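Local coordinates for protein AmbC (Sorangium cellulosum, PDB 5O15) that probably carries out both dehydration and ring closure of a polyketide intermediate in ambruticin biosynthesis, through a bifunctional dehydratase-cyclase domain with a double hotdog fold, at residues L69-A74 with L99-E104; P78-L83 with R112-H117; Q219-A224 with L270-E275. All coordinates share one frame; numbering follows the deposited sequence. Where two conformers were deposited one is given.

Interaction 1. Residues L69-A74 with L99-E104; sequences LAAADA and LQVTVE
A71 meets V101 and V103 where helix 61-75 packs on strand 96-103 in the first hotdog of this double hotdog domain, the central helix lying against the sheet that curls round it. A single methyl carries the helix side: A71 CB points at the strand and lies 3.9 Å from V101 CG1 and 4.1 Å from V103 CG2. The two valines stand two positions apart, so both project from the same face of the strand. Their first torsions are nearly equal (-176° for V101, -174° for V103), yet a different branch does the touching in each. V101 offers the methyl placed anti to its own amide nitrogen and beside its carbonyl carbon, whereas V103 offers the one anti to the carbonyl carbon. The small alanine is consistent with the close approach of the helix, the CA atoms of A71 and V101 being 7.2 Å apart. Between the valines, T102 turns to the far face of the strand, where its OG1 is hydrogen-bonded to H117 NE2. L36 of strand 34-41 touches both valines and A74, and V75 of the helix adds to the cover of V103. The two valine methyls, V101 CG1 and V103 CG2, are 4.3 Å apart.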
loop_
_atom_site.group_PDB
_atom_site.type_symbol
_atom_site.label_atom_id
_atom_site.label_comp_id
_atom_site.label_asym_id
_atom_site.label_seq_id
_atom_site.Cartn_x
_atom_site.Cartn_y
_atom_site.Cartn_z
ATOM N N LEU A 69 -6.175 1.852 7.489
ATOM C CA LEU A 69 -7.540 2.070 7.035
ATOM C C LEU A 69 -8.541 1.259 7.846
ATOM O O LEU A 69 -9.661 1.719 8.091
ATOM C CB LEU A 69 -7.667 1.753 5.536
ATOM C CG LEU A 69 -6.971 2.749 4.601
ATOM C CD1 LEU A 69 -6.820 2.124 3.225
ATOM C CD2 LEU A 69 -7.735 4.033 4.504
ATOM N N ALA A 70 -8.177 0.032 8.227
ATOM C CA ALA A 70 -9.057 -0.772 9.068
ATOM C C ALA A 70 -9.238 -0.118 10.435
ATOM O O ALA A 70 -10.347 -0.093 10.984
ATOM C CB ALA A 70 -8.501 -2.186 9.223
ATOM N N ALA A 71 -8.152 0.438 10.989
ATOM C CA ALA A 71 -8.228 1.152 12.260
ATOM C C ALA A 71 -9.110 2.373 12.128
ATOM O O ALA A 71 -9.919 2.643 13.025
ATOM C CB ALA A 71 -6.820 1.507 12.729
ATOM N N ALA A 72 -8.985 3.128 11.026
ATOM C CA ALA A 72 -9.848 4.283 10.828
ATOM C C ALA A 72 -11.312 3.868 10.863
ATOM O O ALA A 72 -12.130 4.476 11.559
ATOM C CB ALA A 72 -9.474 4.973 9.525
ATOM N N ASP A 73 -11.653 2.795 10.150
ATOM C CA ASP A 73 -13.034 2.336 10.148
ATOM C C ASP A 73 -13.471 1.923 11.549
ATOM O O ASP A 73 -14.606 2.194 11.964
ATOM C CB ASP A 73 -13.174 1.185 9.151
ATOM C CG ASP A 73 -14.530 0.553 9.184
ATOM O OD1 ASP A 73 -15.495 1.217 8.766
ATOM O OD2 ASP A 73 -14.624 -0.606 9.635
ATOM N N ALA A 74 -12.583 1.265 12.291
ATOM C CA ALA A 74 -12.947 0.786 13.616
ATOM C C ALA A 74 -13.221 1.931 14.581
ATOM O O ALA A 74 -14.023 1.775 15.509
ATOM C CB ALA A 74 -11.833 -0.105 14.157
ATOM N N LEU A 99 -0.170 -9.261 15.156
ATOM C CA LEU A 99 -0.257 -7.848 14.835
ATOM C C LEU A 99 -0.930 -7.089 15.965
ATOM O O LEU A 99 -1.791 -7.621 16.683
ATOM C CB LEU A 99 -1.127 -7.653 13.593
ATOM C CG LEU A 99 -0.655 -8.339 12.314
ATOM C CD1 LEU A 99 -1.661 -8.093 11.193
ATOM C CD2 LEU A 99 0.678 -7.785 11.936
ATOM N N GLN A 100 -0.582 -5.805 16.066
ATOM C CA GLN A 100 -1.304 -4.922 16.973
ATOM C C GLN A 100 -1.363 -3.548 16.339
ATOM O O GLN A 100 -0.345 -3.044 15.857
ATOM C CB GLN A 100 -0.641 -4.842 18.342
ATOM C CG GLN A 100 -1.532 -4.185 19.378
ATOM C CD GLN A 100 -0.953 -4.221 20.759
ATOM O OE1 GLN A 100 -0.722 -3.176 21.375
ATOM N NE2 GLN A 100 -0.745 -5.416 21.272
ATOM N N VAL A 101 -2.539 -2.944 16.339
ATOM C CA VAL A 101 -2.685 -1.553 15.957
ATOM C C VAL A 101 -3.145 -0.803 17.192
ATOM O O VAL A 101 -4.178 -1.131 17.777
ATOM C CB VAL A 101 -3.674 -1.352 14.811
ATOM C CG1 VAL A 101 -3.670 0.085 14.427
ATOM C CG2 VAL A 101 -3.284 -2.249 13.589
ATOM N N THR A 102 -2.367 0.189 17.589
ATOM C CA THR A 102 -2.698 1.039 18.732
ATOM C C THR A 102 -3.273 2.337 18.184
ATOM O O THR A 102 -2.759 2.907 17.218
ATOM C CB THR A 102 -1.464 1.247 19.650
ATOM O OG1 THR A 102 -0.372 1.797 18.949
ATOM C CG2 THR A 102 -0.991 -0.032 20.233
ATOM N N VAL A 103 -4.352 2.824 18.811
ATOM C CA VAL A 103 -4.967 4.075 18.413
ATOM C C VAL A 103 -5.101 4.936 19.656
ATOM O O VAL A 103 -5.651 4.481 20.677
ATOM C CB VAL A 103 -6.335 3.870 17.733
ATOM C CG1 VAL A 103 -6.856 5.217 17.198
ATOM C CG2 VAL A 103 -6.241 2.871 16.565
ATOM N N GLU A 104 -4.683 6.186 19.545
ATOM C CA GLU A 104 -4.615 7.124 20.651
ATOM C C GLU A 104 -5.867 7.988 20.674
ATOM O O GLU A 104 -6.809 7.850 19.890
ATOM C CB GLU A 104 -3.355 7.978 20.511
ATOM C CG GLU A 104 -2.046 7.204 20.432
ATOM C CD GLU A 104 -1.891 6.238 21.575
ATOM O OE1 GLU A 104 -2.117 6.659 22.720
ATOM O OE2 GLU A 104 -1.561 5.048 21.350
#

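Interaction 2. Residues P78-L83 with R112-H117; sequences PSVSEL and RGFAVH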
loop_
_atom_site.group_PDB
_atom_site.type_symbol
_atom_site.label_atom_id
_atom_site.label_comp_id
_atom_site.label_asym_id
_atom_site.label_seq_id
_atom_site.Cartn_x
_atom_site.Cartn_y
_atom_site.Cartn_z
ATOM N N PRO A 78 -12.592 8.886 8.828
ATOM C CA PRO A 78 -12.672 8.533 7.407
ATOM C C PRO A 78 -11.349 8.377 6.692
ATOM O O PRO A 78 -11.363 7.898 5.541
ATOM C CB PRO A 78 -13.488 9.693 6.816
ATOM C CG PRO A 78 -13.170 10.851 7.687
ATOM C CD PRO A 78 -13.045 10.279 9.092
ATOM N N SER A 79 -10.230 8.786 7.265
ATOM C CA SER A 79 -9.003 8.867 6.493
ATOM C C SER A 79 -7.773 8.606 7.351
ATOM O O SER A 79 -7.759 8.862 8.583
ATOM C CB SER A 79 -8.917 10.261 5.892
ATOM O OG SER A 79 -7.837 10.364 5.009
ATOM N N VAL A 80 -6.731 8.101 6.688
ATOM C CA VAL A 80 -5.375 8.086 7.193
ATOM C C VAL A 80 -4.736 9.388 6.749
ATOM O O VAL A 80 -4.379 9.565 5.581
ATOM C CB VAL A 80 -4.613 6.868 6.687
ATOM C CG1 VAL A 80 -3.196 6.861 7.214
ATOM C CG2 VAL A 80 -5.364 5.612 7.059
ATOM N N SER A 81 -4.627 10.332 7.680
ATOM C CA SER A 81 -4.053 11.617 7.346
ATOM C C SER A 81 -2.557 11.506 7.053
ATOM O O SER A 81 -2.064 12.118 6.099
ATOM C CB SER A 81 -4.304 12.557 8.516
ATOM O OG SER A 81 -3.560 13.756 8.385
ATOM N N GLU A 82 -1.821 10.746 7.850
ATOM C CA GLU A 82 -0.395 10.553 7.618
ATOM C C GLU A 82 -0.017 9.156 8.069
ATOM O O GLU A 82 -0.570 8.657 9.059
ATOM C CB GLU A 82 0.462 11.564 8.398
ATOM C CG GLU A 82 0.154 13.040 8.143
ATOM C CD GLU A 82 0.386 13.464 6.692
ATOM O OE1 GLU A 82 1.157 12.778 5.961
ATOM O OE2 GLU A 82 -0.211 14.497 6.274
ATOM N N LEU A 83 0.909 8.541 7.343
ATOM C CA LEU A 83 1.488 7.265 7.710
ATOM C C LEU A 83 2.963 7.308 7.337
ATOM O O LEU A 83 3.317 7.640 6.204
ATOM C CB LEU A 83 0.752 6.109 7.013
ATOM C CG LEU A 83 1.208 4.698 7.434
ATOM C CD1 LEU A 83 0.096 3.660 7.312
ATOM C CD2 LEU A 83 2.442 4.197 6.723
ATOM N N ARG A 112 -6.406 11.325 15.543
ATOM C CA ARG A 112 -5.903 10.314 16.465
ATOM C C ARG A 112 -4.564 9.779 15.991
ATOM O O ARG A 112 -4.447 9.331 14.827
ATOM C CB ARG A 112 -6.832 9.116 16.616
ATOM C CG ARG A 112 -8.202 9.391 17.222
ATOM C CD ARG A 112 -9.001 8.136 17.269
ATOM N NE ARG A 112 -10.331 8.262 17.823
ATOM C CZ ARG A 112 -10.628 8.041 19.096
ATOM N NH1 ARG A 112 -9.673 7.690 19.947
ATOM N NH2 ARG A 112 -11.884 8.159 19.511
ATOM N N GLY A 113 -3.557 9.743 16.847
ATOM C CA GLY A 113 -2.350 9.014 16.494
ATOM C C GLY A 113 -2.589 7.520 16.466
ATOM O O GLY A 113 -3.517 6.987 17.063
ATOM N N PHE A 114 -1.749 6.809 15.703
ATOM C CA PHE A 114 -1.822 5.357 15.683
ATOM C C PHE A 114 -0.433 4.789 15.434
ATOM O O PHE A 114 0.461 5.488 14.966
ATOM C CB PHE A 114 -2.812 4.839 14.620
ATOM C CG PHE A 114 -2.296 4.967 13.223
ATOM C CD1 PHE A 114 -2.499 6.106 12.487
ATOM C CD2 PHE A 114 -1.560 3.929 12.666
ATOM C CE1 PHE A 114 -1.993 6.226 11.210
ATOM C CE2 PHE A 114 -1.047 4.031 11.336
ATOM C CZ PHE A 114 -1.251 5.176 10.659
ATOM N N ALA A 115 -0.278 3.505 15.697
ATOM C CA ALA A 115 0.940 2.776 15.352
ATOM C C ALA A 115 0.565 1.347 14.983
ATOM O O ALA A 115 -0.449 0.832 15.448
ATOM C CB ALA A 115 1.985 2.774 16.470
ATOM N N VAL A 116 1.386 0.712 14.141
ATOM C CA VAL A 116 1.212 -0.681 13.737
ATOM C C VAL A 116 2.459 -1.439 14.149
ATOM O O VAL A 116 3.570 -1.019 13.817
ATOM C CB VAL A 116 1.023 -0.787 12.215
ATOM C CG1 VAL A 116 0.835 -2.232 11.812
ATOM C CG2 VAL A 116 -0.132 0.090 11.782
ATOM N N HIS A 117 2.272 -2.590 14.810
ATOM C CA HIS A 117 3.360 -3.380 15.373
ATOM C C HIS A 117 3.155 -4.845 15.050
ATOM O O HIS A 117 2.030 -5.282 14.812
ATOM C CB HIS A 117 3.303 -3.289 16.885
ATOM C CG HIS A 117 2.866 -1.963 17.368
ATOM N ND1 HIS A 117 3.794 -1.049 17.746
ATOM C CD2 HIS A 117 1.653 -1.365 17.499
ATOM C CE1 HIS A 117 3.197 0.036 18.201
ATOM N NE2 HIS A 117 1.889 -0.124 18.044
#
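A classic beta bulge, in which S81 and E82 both face V135, marks the part of strand 79-85 that meets F114 within the first hotdog. The phenyl ring reaches E82 and L83 with its rim. F114 CE1 lies 3.5 Å from the backbone atom E82 O, near the ring plane, and F114 CZ lies 3.9 Å from L83 CD1, also at the edge and in plane. The leucine side chain crosses that of F114 at about a right angle, while V80 CG1 comes obliquely to within 4.2 Å of F114 CE1. With chi1 at 74°, F114 CG sits between its own backbone N and carbonyl carbon, which brings the ring to the other strand. The E82 carboxylate leads away from it, and OE1 is hydrogen-bonded to S243 OG. Cutting F114 back to an alanine is likely to open a gap beside L83 and V80 and leave E82 O without its aromatic neighbour. The axes of 79-83 and 112-117 approach to 8.9 Å at 50°, and the two strands are not sheet neighbours: strand 129-137 runs between them, with L136 touching both V80 and F114, and A68 of helix 61-75 packs on V80, L83 and F114.

Interaction 3. Residues Q219-A224 with L270-E275; sequences QALLRA and LAASIE
L221 and L270 reach toward each other tip to tip, joining helix 211-225 to strand 269-277 in the second hotdog. Their end methyls set the tightest point, L221 CD2 to L270 CD2 at 3.8 Å, and the contact spreads back along the branches, with L270 CG 4.0 Å from L221 CD2. Both leucines have the same shape: CG lies anti to the backbone N (chi1 173° in L221 and -172° in L270), and their second torsions are alike. The CD2 of L221 also lodges against A272 CB at 4.2 Å, so this one methyl touches two strand residues that project from the same face. L222 leaves the helix with CG beside its backbone N, and it meets L270 at a slant, its CD2 4.1 Å from L270 CD2.

The packing is looser further along the strand. I274 turns its end toward the helix, but I274 CD1 stays 6.6 Å from L221 CD2, and the side chain rests instead on A217 and L218, just before Q219 in the helix. On the other face of the strand the partly exposed S273 and E275 give the contact a polar back, E275 forming a salt bridge with R258 and a hydrogen bond with W147. The axes of 219-224 and 270-275 approach to 11.0 Å with 133° between their directions. Strand 254-261 extends the apolar floor beside them, V261 touching L221 and V259 touching A272, while strand 283-295 flanks 269-277 on its other side through backbone hydrogen bonds to L270, A272 and I274.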
loop_
_atom_site.group_PDB
_atom_site.type_symbol
_atom_site.label_atom_id
_atom_site.label_comp_id
_atom_site.label_asym_id
_atom_site.label_seq_id
_atom_site.Cartn_x
_atom_site.Cartn_y
_atom_site.Cartn_z
ATOM N N GLN A 219 3.419 -0.414 -8.833
ATOM C CA GLN A 219 4.065 -1.122 -9.939
ATOM C C GLN A 219 3.938 -0.324 -11.231
ATOM O O GLN A 219 4.883 -0.257 -12.020
ATOM C CB GLN A 219 3.430 -2.498 -10.122
ATOM C CG GLN A 219 3.639 -3.480 -8.980
ATOM C CD GLN A 219 2.595 -4.564 -8.993
ATOM O OE1 GLN A 219 2.155 -4.986 -10.068
ATOM N NE2 GLN A 219 2.161 -5.005 -7.805
ATOM N N ALA A 220 2.753 0.245 -11.486
ATOM C CA ALA A 220 2.558 0.996 -12.721
ATOM C C ALA A 220 3.482 2.198 -12.759
ATOM O O ALA A 220 4.101 2.489 -13.793
ATOM C CB ALA A 220 1.096 1.428 -12.829
ATOM N N LEU A 221 3.574 2.919 -11.640
ATOM C CA LEU A 221 4.487 4.036 -11.536
ATOM C C LEU A 221 5.933 3.609 -11.775
ATOM O O LEU A 221 6.668 4.251 -12.530
ATOM C CB LEU A 221 4.329 4.646 -10.154
ATOM C CG LEU A 221 5.345 5.720 -9.820
ATOM C CD1 LEU A 221 5.235 6.870 -10.809
ATOM C CD2 LEU A 221 5.122 6.222 -8.445
ATOM N N LEU A 222 6.365 2.533 -11.137
ATOM C CA LEU A 222 7.746 2.100 -11.291
ATOM C C LEU A 222 8.032 1.634 -12.710
ATOM O O LEU A 222 9.109 1.899 -13.244
ATOM C CB LEU A 222 8.058 0.999 -10.287
ATOM C CG LEU A 222 8.083 1.417 -8.825
ATOM C CD1 LEU A 222 8.268 0.213 -7.908
ATOM C CD2 LEU A 222 9.145 2.469 -8.561
ATOM N N ARG A 223 7.099 0.928 -13.342
ATOM C CA ARG A 223 7.346 0.500 -14.706
ATOM C C ARG A 223 7.444 1.685 -15.645
ATOM O O ARG A 223 8.236 1.668 -16.591
ATOM C CB ARG A 223 6.276 -0.489 -15.160
ATOM C CG ARG A 223 6.425 -1.834 -14.462
ATOM C CD ARG A 223 5.426 -2.874 -14.905
ATOM N NE ARG A 223 5.640 -4.125 -14.220
ATOM C CZ ARG A 223 6.615 -4.993 -14.467
ATOM N NH1 ARG A 223 7.431 -4.854 -15.497
ATOM N NH2 ARG A 223 6.768 -6.029 -13.665
ATOM N N ALA A 224 6.687 2.732 -15.383
ATOM C CA ALA A 224 6.809 3.945 -16.173
ATOM C C ALA A 224 8.132 4.658 -15.898
ATOM O O ALA A 224 8.810 5.098 -16.824
ATOM C CB ALA A 224 5.610 4.845 -15.866
ATOM N N LEU A 270 10.860 9.716 -5.039
ATOM C CA LEU A 270 9.753 9.701 -5.975
ATOM C C LEU A 270 8.505 10.020 -5.171
ATOM O O LEU A 270 8.356 9.545 -4.042
ATOM C CB LEU A 270 9.642 8.293 -6.584
ATOM C CG LEU A 270 8.699 7.965 -7.723
ATOM C CD1 LEU A 270 8.965 8.855 -8.917
ATOM C CD2 LEU A 270 8.905 6.499 -8.065
ATOM N N ALA A 271 7.610 10.824 -5.738
ATOM C CA ALA A 271 6.393 11.215 -5.038
ATOM C C ALA A 271 5.262 11.315 -6.047
ATOM O O ALA A 271 5.473 11.740 -7.183
ATOM C CB ALA A 271 6.555 12.550 -4.291
ATOM N N ALA A 272 4.064 10.917 -5.636
ATOM C CA ALA A 272 2.915 10.916 -6.522
ATOM C C ALA A 272 1.637 10.888 -5.689
ATOM O O ALA A 272 1.640 10.486 -4.534
ATOM C CB ALA A 272 2.958 9.710 -7.453
ATOM N N SER A 273 0.529 11.281 -6.318
ATOM C CA SER A 273 -0.816 11.026 -5.821
ATOM C C SER A 273 -1.389 9.825 -6.558
ATOM O O SER A 273 -0.974 9.505 -7.684
ATOM C CB SER A 273 -1.737 12.243 -6.037
ATOM O OG SER A 273 -1.921 12.492 -7.431
ATOM N N ILE A 274 -2.351 9.164 -5.935
ATOM C CA ILE A 274 -2.992 7.987 -6.517
ATOM C C ILE A 274 -4.485 8.144 -6.395
ATOM O O ILE A 274 -4.991 8.381 -5.285
ATOM C CB ILE A 274 -2.559 6.681 -5.827
ATOM C CG1 ILE A 274 -1.054 6.493 -5.913
ATOM C CG2 ILE A 274 -3.314 5.479 -6.399
ATOM C CD1 ILE A 274 -0.517 5.362 -5.056
ATOM N N GLU A 275 -5.203 7.959 -7.488
ATOM C CA GLU A 275 -6.651 7.944 -7.480
ATOM C C GLU A 275 -7.116 6.655 -8.129
ATOM O O GLU A 275 -6.601 6.281 -9.187
ATOM C CB GLU A 275 -7.224 9.139 -8.223
ATOM C CG GLU A 275 -6.853 10.493 -7.647
ATOM C CD GLU A 275 -7.047 11.514 -8.732
ATOM O OE1 GLU A 275 -8.206 11.710 -9.155
ATOM O OE2 GLU A 275 -6.029 12.030 -9.259
#

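In the fold
All three are buried; interactions 1 and 3 are purely aliphatic, whereas in interaction 2 a backbone carbonyl oxygen lies at the ring edge. Interactions 1 and 2 belong to the first hotdog, their centres 7 Å apart: strands 96-103 and 112-120 are neighbours, joined by a probable hydrogen bond from E104 N to G113 O at 2.9 Å. Interaction 3 lies in the second hotdog, its centre about 26 Å from that of interaction 1 and 22 Å from that of 2. Interactions 1 and 3 are equivalent in kind, helix against sheet, but alanine permits a small interface in one while leucines build a wider one in the other. Interaction 2 links two strands through an aromatic ring.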